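CRISPR system Cmr subunit Cmr1-1 (Pyrococcus furiosus, PDB 4W8Z) binds RNA as a subunit of the type III-B CRISPR Cmr ribonucleoprotein complex, an elongated antiviral assembly that it helps to cap together with Cmr6. Local coordinates at residues L141-L146 against S173-D178; M166-A171 against L181-N186. All blocks are in the same frame, centred on the assembly; numbering follows the deposited sequence.

How the contacts relate
Both contacts lie on the helix-bearing side of the four-stranded antiparallel sheet, about 12 Å apart between centres, and both are made mainly by aliphatic groups with no hydrogen bond across. Contact 1 is the more buried: helix 136-152 meets the short helix 174-178, with one threonine methyl at its middle. Contact 2 is only partly buried; there strand 166-172 faces the loop before helix 188-206, and the polar bonds close by stay within the loop. The segments alternate along the chain, and Leu176 joins the two sites: its O probably accepts from Leu181 N (2.9 Å), while its CD1 packs on Thr183 CG2 (3.7 Å).

Contact 1: L141-L146 against S173-D178; sequences LATLSL and SEVLED
Ser173 meets Thr143 with its hydroxyl oxygen, OG lying 4.1 Å from Thr143 CG2, a van der Waals touch only; the oxygen's polar partners lie on its own helix and on strand 8-16. OG stands anti to its own N (chi1 178°), which turns it back over the start of helix 174-178, where it caps the first turn by accepting from Leu176 N at 3.1 Å in a nearly straight bond (N-H...O 166°). The same oxygen is hydrogen-bonded to the Glu10 carboxylate of strand 8-16. Val175, two residues further along, presents CG1 to the threonine: it lies 3.8 Å from Thr143 CG2 and 3.9 Å from Thr143 CB, so one valine branch covers the beta-branched end of Thr143. There OG1 lies beside N (chi1 -78°), which puts the methyl CG2 anti to N, while OG1 makes weak hydrogen bonds with Ile139 O and Glu10 OE1. In the ferredoxin-like fold of RAMP proteins, helix 136-152 is the second of two long helices on one face of the sheet; the short helix 174-178 follows the fourth strand and lies beside it. Leu176 starts with its CA-CB bond directed past helix 136-152, but its end bends in, and CD2 comes to 3.6 Å from Thr143 CG2. The two side chains cross obliquely, with Phe12 of strand 8-16 touching both.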
ATOM      1  N   LEU A 141       0.771  15.688  11.432  1.00 80.37           N
ATOM      2  CA  LEU A 141      -0.087  14.590  11.002  1.00 83.80           C
ATOM      3  C   LEU A 141      -0.037  14.367   9.487  1.00 86.48           C
ATOM      4  O   LEU A 141      -0.158  13.238   9.011  1.00 87.19           O
ATOM      5  CB  LEU A 141      -1.526  14.846  11.448  1.00 77.46           C
ATOM      6  CG  LEU A 141      -1.763  14.782  12.957  1.00 73.52           C
ATOM      7  CD1 LEU A 141      -3.151  15.277  13.304  1.00 70.53           C
ATOM      8  CD2 LEU A 141      -1.557  13.367  13.453  1.00 69.88           C
ATOM      9  N   ALA A 142       0.136  15.445   8.733  1.00 85.22           N
ATOM     10  CA  ALA A 142       0.252  15.350   7.284  1.00 82.95           C
ATOM     11  C   ALA A 142       1.541  14.629   6.897  1.00 81.41           C
ATOM     12  O   ALA A 142       1.537  13.742   6.045  1.00 80.14           O
ATOM     13  CB  ALA A 142       0.202  16.734   6.653  1.00 76.99           C
ATOM     14  N   THR A 143       2.640  15.014   7.538  1.00 78.32           N
ATOM     15  CA  THR A 143       3.944  14.426   7.254  1.00 79.47           C
ATOM     16  C   THR A 143       4.000  12.958   7.676  1.00 73.09           C
ATOM     17  O   THR A 143       4.550  12.117   6.958  1.00 75.58           O
ATOM     18  CB  THR A 143       5.070  15.223   7.947  1.00 78.71           C
ATOM     19  OG1 THR A 143       5.339  16.409   7.190  1.00 84.04           O
ATOM     20  CG2 THR A 143       6.344  14.408   8.037  1.00 75.68           C
ATOM     21  N   LEU A 144       3.420  12.649   8.830  1.00 66.52           N
ATOM     22  CA  LEU A 144       3.330  11.266   9.283  1.00 62.18           C
ATOM     23  C   LEU A 144       2.590  10.418   8.259  1.00 66.16           C
ATOM     24  O   LEU A 144       3.002   9.299   7.952  1.00 67.66           O
ATOM     25  CB  LEU A 144       2.638  11.187  10.641  1.00 59.45           C
ATOM     26  CG  LEU A 144       3.538  11.485  11.842  1.00 65.50           C
ATOM     27  CD1 LEU A 144       2.714  11.737  13.079  1.00 71.66           C
ATOM     28  CD2 LEU A 144       4.508  10.338  12.077  1.00 68.91           C
ATOM     29  N   SER A 145       1.499  10.962   7.726  1.00 75.96           N
ATOM     30  CA  SER A 145       0.732  10.290   6.680  1.00 68.62           C
ATOM     31  C   SER A 145       1.596   9.971   5.472  1.00 74.01           C
ATOM     32  O   SER A 145       1.628   8.828   5.008  1.00 80.67           O
ATOM     33  CB  SER A 145      -0.450  11.151   6.251  1.00 71.39           C
ATOM     34  OG  SER A 145      -1.366  11.302   7.317  1.00 76.92           O
ATOM     35  N   LEU A 146       2.295  10.984   4.969  1.00 72.56           N
ATOM     36  CA  LEU A 146       3.174  10.816   3.817  1.00 66.62           C
ATOM     37  C   LEU A 146       4.301   9.834   4.115  1.00 66.68           C
ATOM     38  O   LEU A 146       4.654   9.016   3.262  1.00 64.78           O
ATOM     39  CB  LEU A 146       3.756  12.159   3.381  1.00 66.16           C
ATOM     40  CG  LEU A 146       4.786  12.112   2.251  1.00 63.40           C
ATOM     41  CD1 LEU A 146       4.231  11.417   1.025  1.00 61.80           C
ATOM     42  CD2 LEU A 146       5.212  13.512   1.905  1.00 78.56           C
ATOM     43  N   SER A 173      12.599  18.440   6.182  1.00 78.54           N
ATOM     44  CA  SER A 173      11.480  18.162   7.069  1.00 79.60           C
ATOM     45  C   SER A 173      11.830  18.369   8.533  1.00 88.24           C
ATOM     46  O   SER A 173      12.485  17.527   9.146  1.00 90.92           O
ATOM     47  CB  SER A 173      10.987  16.732   6.860  1.00 74.57           C
ATOM     48  OG  SER A 173       9.924  16.436   7.744  1.00 74.94           O
ATOM     49  N   GLU A 174      11.385  19.490   9.090  1.00 88.72           N
ATOM     50  CA  GLU A 174      11.604  19.769  10.499  1.00 84.77           C
ATOM     51  C   GLU A 174      10.769  18.823  11.350  1.00 89.12           C
ATOM     52  O   GLU A 174      11.142  18.502  12.478  1.00 99.20           O
ATOM     53  CB  GLU A 174      11.266  21.224  10.830  1.00 88.02           C
ATOM     54  CG  GLU A 174      12.256  22.232  10.268  1.00 90.16           C
ATOM     55  CD  GLU A 174      11.987  23.649  10.750  1.00 97.90           C
ATOM     56  OE1 GLU A 174      11.114  23.827  11.629  1.00 94.83           O
ATOM     57  OE2 GLU A 174      12.651  24.585  10.250  1.00 98.60           O
ATOM     58  N   VAL A 175       9.645  18.367  10.800  1.00 86.51           N
ATOM     59  CA  VAL A 175       8.763  17.454  11.522  1.00 79.00           C
ATOM     60  C   VAL A 175       9.414  16.089  11.734  1.00 77.60           C
ATOM     61  O   VAL A 175       9.420  15.572  12.848  1.00 84.42           O
ATOM     62  CB  VAL A 175       7.423  17.266  10.793  1.00 78.57           C
ATOM     63  CG1 VAL A 175       6.620  16.152  11.448  1.00 79.50           C
ATOM     64  CG2 VAL A 175       6.640  18.561  10.799  1.00 81.69           C
ATOM     65  N   LEU A 176       9.964  15.510  10.670  1.00 73.40           N
ATOM     66  CA  LEU A 176      10.664  14.235  10.781  1.00 72.65           C
ATOM     67  C   LEU A 176      11.894  14.350  11.672  1.00 78.57           C
ATOM     68  O   LEU A 176      12.229  13.418  12.402  1.00 83.32           O
ATOM     69  CB  LEU A 176      11.070  13.715   9.403  1.00 70.16           C
ATOM     70  CG  LEU A 176       9.940  13.212   8.502  1.00 76.36           C
ATOM     71  CD1 LEU A 176      10.515  12.508   7.270  1.00 70.36           C
ATOM     72  CD2 LEU A 176       8.980  12.300   9.269  1.00 63.04           C
ATOM     73  N   GLU A 177      12.567  15.493  11.601  1.00 85.82           N
ATOM     74  CA  GLU A 177      13.709  15.775  12.461  1.00 92.13           C
ATOM     75  C   GLU A 177      13.268  15.784  13.925  1.00 91.90           C
ATOM     76  O   GLU A 177      13.888  15.153  14.782  1.00 89.31           O
ATOM     77  CB  GLU A 177      14.343  17.113  12.073  1.00 97.07           C
ATOM     78  CG  GLU A 177      15.674  17.412  12.733  1.00103.76           C
ATOM     79  CD  GLU A 177      16.295  18.713  12.240  1.00115.89           C
ATOM     80  OE1 GLU A 177      15.575  19.542  11.640  1.00116.18           O
ATOM     81  OE2 GLU A 177      17.511  18.901  12.450  1.00122.29           O
ATOM     82  N   ASP A 178      12.172  16.488  14.189  1.00 92.51           N
ATOM     83  CA  ASP A 178      11.620  16.620  15.531  1.00 91.80           C
ATOM     84  C   ASP A 178      11.242  15.269  16.138  1.00 85.90           C
ATOM     85  O   ASP A 178      11.539  14.999  17.302  1.00 92.26           O
ATOM     86  CB  ASP A 178      10.396  17.534  15.496  1.00 97.20           C
ATOM     87  CG  ASP A 178      10.374  18.526  16.640  1.00110.17           C
ATOM     88  OD1 ASP A 178      11.424  19.155  16.907  1.00118.71           O
ATOM     89  OD2 ASP A 178       9.306  18.673  17.274  1.00110.28           O
TER

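Contact 2: M166-A171 against L181-N186; sequences MKIVRA and LTTEFN
A loop packs here on an edge strand: Thr183, between helices 174-178 and 188-206, sits against Ile168 and Ala171 of strand 166-172, the fourth strand of the ferredoxin-like unit and an outermost one of its sheet. No hydrogen bond crosses, so the loop does not extend the sheet. Ile168 carries the contact. Its CB lies 3.6 Å from Thr183 O, and its CG2 branch reaches Thr183 CB at 3.9 Å, the two side chains crossing at about a right angle. Further along the strand, Ala171 CB approaches Thr183 CG2 at 4.3 Å, a looser touch at the margin. Ile168 and Ala171 face the loop together although three residues apart. Val169 and Arg170 between them both turn away and both bond to the backbone of Glu13, and Val169 has helix-like angles, as in a classic beta bulge.

The polar end of Thr183 is kept within the loop. With OG1 between N and the carbonyl carbon (chi1 51°), the hydroxyl bonds to Glu184 OE1 at 2.7 Å, meeting the carboxylate from above its plane, while the methyl is left to face Ala171. Next to it, Thr182 OG1 donates to Glu184 O at 2.7 Å from above the carbonyl plane (44° out of it), a bond that spans Thr183 within the loop.

Lys167 forms a salt bridge with Glu290 of strand 284-291. On the helix-bearing face, Ile168 also touches Val150 of helix 136-152, and Phe185 packs on Trp147 of that helix and stacks on Phe191 of helix 188-206.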
ATOM      1  N   MET A 166       7.426   3.672  -3.577  1.00 76.84           N
ATOM      2  CA  MET A 166       8.166   4.925  -3.567  1.00 65.42           C
ATOM      3  C   MET A 166       9.286   4.948  -2.536  1.00 70.84           C
ATOM      4  O   MET A 166       9.273   4.191  -1.565  1.00 77.11           O
ATOM      5  CB  MET A 166       7.205   6.085  -3.304  1.00 63.29           C
ATOM      6  CG  MET A 166       6.083   6.178  -4.320  1.00 63.28           C
ATOM      7  SD  MET A 166       6.676   6.767  -5.916  1.00113.39           S
ATOM      8  CE  MET A 166       5.373   6.181  -6.992  1.00 99.76           C
ATOM      9  N   LYS A 167      10.257   5.829  -2.758  1.00 78.98           N
ATOM     10  CA  LYS A 167      11.265   6.133  -1.749  1.00 71.48           C
ATOM     11  C   LYS A 167      11.506   7.637  -1.726  1.00 74.40           C
ATOM     12  O   LYS A 167      11.230   8.328  -2.706  1.00 71.64           O
ATOM     13  CB  LYS A 167      12.568   5.379  -2.022  1.00 73.75           C
ATOM     14  CG  LYS A 167      13.449   5.993  -3.099  1.00 77.42           C
ATOM     15  CD  LYS A 167      14.569   5.042  -3.464  1.00 80.54           C
ATOM     16  CE  LYS A 167      15.838   5.785  -3.809  1.00 92.34           C
ATOM     17  NZ  LYS A 167      17.006   4.855  -3.854  1.00107.02           N
ATOM     18  N   ILE A 168      11.999   8.141  -0.601  1.00 77.98           N
ATOM     19  CA  ILE A 168      12.344   9.554  -0.484  1.00 75.90           C
ATOM     20  C   ILE A 168      13.808   9.761  -0.843  1.00 76.03           C
ATOM     21  O   ILE A 168      14.690   9.222  -0.179  1.00 80.03           O
ATOM     22  CB  ILE A 168      12.083  10.084   0.938  1.00 66.45           C
ATOM     23  CG1 ILE A 168      10.592   9.999   1.271  1.00 65.72           C
ATOM     24  CG2 ILE A 168      12.582  11.509   1.077  1.00 63.66           C
ATOM     25  CD1 ILE A 168      10.266  10.372   2.698  1.00 59.22           C
ATOM     26  N   VAL A 169      14.075  10.526  -1.896  1.00 79.72           N
ATOM     27  CA  VAL A 169      15.456  10.768  -2.300  1.00 87.35           C
ATOM     28  C   VAL A 169      16.053  11.961  -1.556  1.00 86.02           C
ATOM     29  O   VAL A 169      17.202  11.914  -1.125  1.00 93.94           O
ATOM     30  CB  VAL A 169      15.587  10.989  -3.826  1.00 86.70           C
ATOM     31  CG1 VAL A 169      15.574   9.656  -4.552  1.00 89.59           C
ATOM     32  CG2 VAL A 169      14.487  11.893  -4.345  1.00 87.43           C
ATOM     33  N   ARG A 170      15.277  13.027  -1.398  1.00 85.48           N
ATOM     34  CA  ARG A 170      15.722  14.150  -0.584  1.00 83.17           C
ATOM     35  C   ARG A 170      14.539  14.929  -0.039  1.00 81.87           C
ATOM     36  O   ARG A 170      13.451  14.924  -0.622  1.00 86.63           O
ATOM     37  CB  ARG A 170      16.639  15.078  -1.378  1.00 87.60           C
ATOM     38  CG  ARG A 170      15.935  15.923  -2.421  1.00 95.61           C
ATOM     39  CD  ARG A 170      16.935  16.803  -3.150  1.00107.32           C
ATOM     40  NE  ARG A 170      17.967  16.001  -3.795  1.00101.96           N
ATOM     41  CZ  ARG A 170      17.878  15.544  -5.039  1.00104.49           C
ATOM     42  NH1 ARG A 170      16.808  15.825  -5.770  1.00105.47           N
ATOM     43  NH2 ARG A 170      18.858  14.813  -5.551  1.00104.83           N
ATOM     44  N   ALA A 171      14.761  15.598   1.085  1.00 77.19           N
ATOM     45  CA  ALA A 171      13.698  16.305   1.776  1.00 76.00           C
ATOM     46  C   ALA A 171      14.244  17.399   2.680  1.00 83.90           C
ATOM     47  O   ALA A 171      15.437  17.435   2.988  1.00 81.69           O
ATOM     48  CB  ALA A 171      12.861  15.330   2.584  1.00 69.01           C
ATOM     49  N   LEU A 181      12.642  10.668  13.303  1.00 75.19           N
ATOM     50  CA  LEU A 181      12.452   9.716  12.219  1.00 71.26           C
ATOM     51  C   LEU A 181      13.448   9.959  11.088  1.00 76.61           C
ATOM     52  O   LEU A 181      14.162  10.962  11.077  1.00 83.38           O
ATOM     53  CB  LEU A 181      11.021   9.786  11.696  1.00 67.23           C
ATOM     54  CG  LEU A 181       9.989   9.192  12.651  1.00 68.15           C
ATOM     55  CD1 LEU A 181       8.582   9.473  12.163  1.00 64.70           C
ATOM     56  CD2 LEU A 181      10.221   7.695  12.798  1.00 72.17           C
ATOM     57  N   THR A 182      13.496   9.027  10.144  1.00 72.56           N
ATOM     58  CA  THR A 182      14.432   9.109   9.034  1.00 69.30           C
ATOM     59  C   THR A 182      13.676   9.217   7.718  1.00 69.11           C
ATOM     60  O   THR A 182      12.450   9.139   7.693  1.00 72.53           O
ATOM     61  CB  THR A 182      15.362   7.880   8.987  1.00 80.04           C
ATOM     62  OG1 THR A 182      14.608   6.716   8.621  1.00 75.13           O
ATOM     63  CG2 THR A 182      16.015   7.650  10.341  1.00 68.81           C
ATOM     64  N   THR A 183      14.413   9.395   6.625  1.00 79.59           N
ATOM     65  CA  THR A 183      13.811   9.449   5.294  1.00 79.66           C
ATOM     66  C   THR A 183      14.233   8.231   4.482  1.00 78.48           C
ATOM     67  O   THR A 183      13.904   8.107   3.301  1.00 81.27           O
ATOM     68  CB  THR A 183      14.200  10.733   4.543  1.00 70.58           C
ATOM     69  OG1 THR A 183      15.622  10.891   4.569  1.00 70.73           O
ATOM     70  CG2 THR A 183      13.555  11.939   5.191  1.00 70.66           C
ATOM     71  N   GLU A 184      14.957   7.331   5.137  1.00 71.75           N
ATOM     72  CA  GLU A 184      15.400   6.092   4.521  1.00 72.16           C
ATOM     73  C   GLU A 184      15.731   5.071   5.607  1.00 81.97           C
ATOM     74  O   GLU A 184      16.046   5.439   6.740  1.00 78.41           O
ATOM     75  CB  GLU A 184      16.614   6.333   3.620  1.00 74.07           C
ATOM     76  CG  GLU A 184      17.839   6.873   4.344  1.00 75.71           C
ATOM     77  CD  GLU A 184      17.719   8.348   4.687  1.00 89.61           C
ATOM     78  OE1 GLU A 184      17.529   9.163   3.756  1.00 96.32           O
ATOM     79  OE2 GLU A 184      17.801   8.691   5.889  1.00 88.92           O
ATOM     80  N   PHE A 185      15.654   3.790   5.259  1.00 79.53           N
ATOM     81  CA  PHE A 185      15.946   2.720   6.203  1.00 74.04           C
ATOM     82  C   PHE A 185      17.331   2.130   5.940  1.00 82.53           C
ATOM     83  O   PHE A 185      17.589   1.576   4.869  1.00 79.41           O
ATOM     84  CB  PHE A 185      14.878   1.620   6.121  1.00 65.14           C
ATOM     85  CG  PHE A 185      13.492   2.085   6.460  1.00 61.66           C
ATOM     86  CD1 PHE A 185      13.261   2.890   7.562  1.00 64.53           C
ATOM     87  CD2 PHE A 185      12.413   1.712   5.671  1.00 60.12           C
ATOM     88  CE1 PHE A 185      11.974   3.319   7.875  1.00 73.72           C
ATOM     89  CE2 PHE A 185      11.125   2.136   5.974  1.00 59.36           C
ATOM     90  CZ  PHE A 185      10.905   2.944   7.075  1.00 67.46           C
ATOM     91  N   ASN A 186      18.221   2.251   6.922  1.00 83.40           N
ATOM     92  CA  ASN A 186      19.560   1.682   6.817  1.00 76.55           C
ATOM     93  C   ASN A 186      19.603   0.234   7.285  1.00 76.33           C
ATOM     94  O   ASN A 186      20.492  -0.526   6.907  1.00 82.13           O
ATOM     95  CB  ASN A 186      20.556   2.520   7.617  1.00 76.70           C
ATOM     96  CG  ASN A 186      20.976   3.775   6.884  1.00 77.49           C
ATOM     97  OD1 ASN A 186      20.485   4.064   5.796  1.00 81.35           O
ATOM     98  ND2 ASN A 186      21.889   4.529   7.478  1.00 87.06           N
TER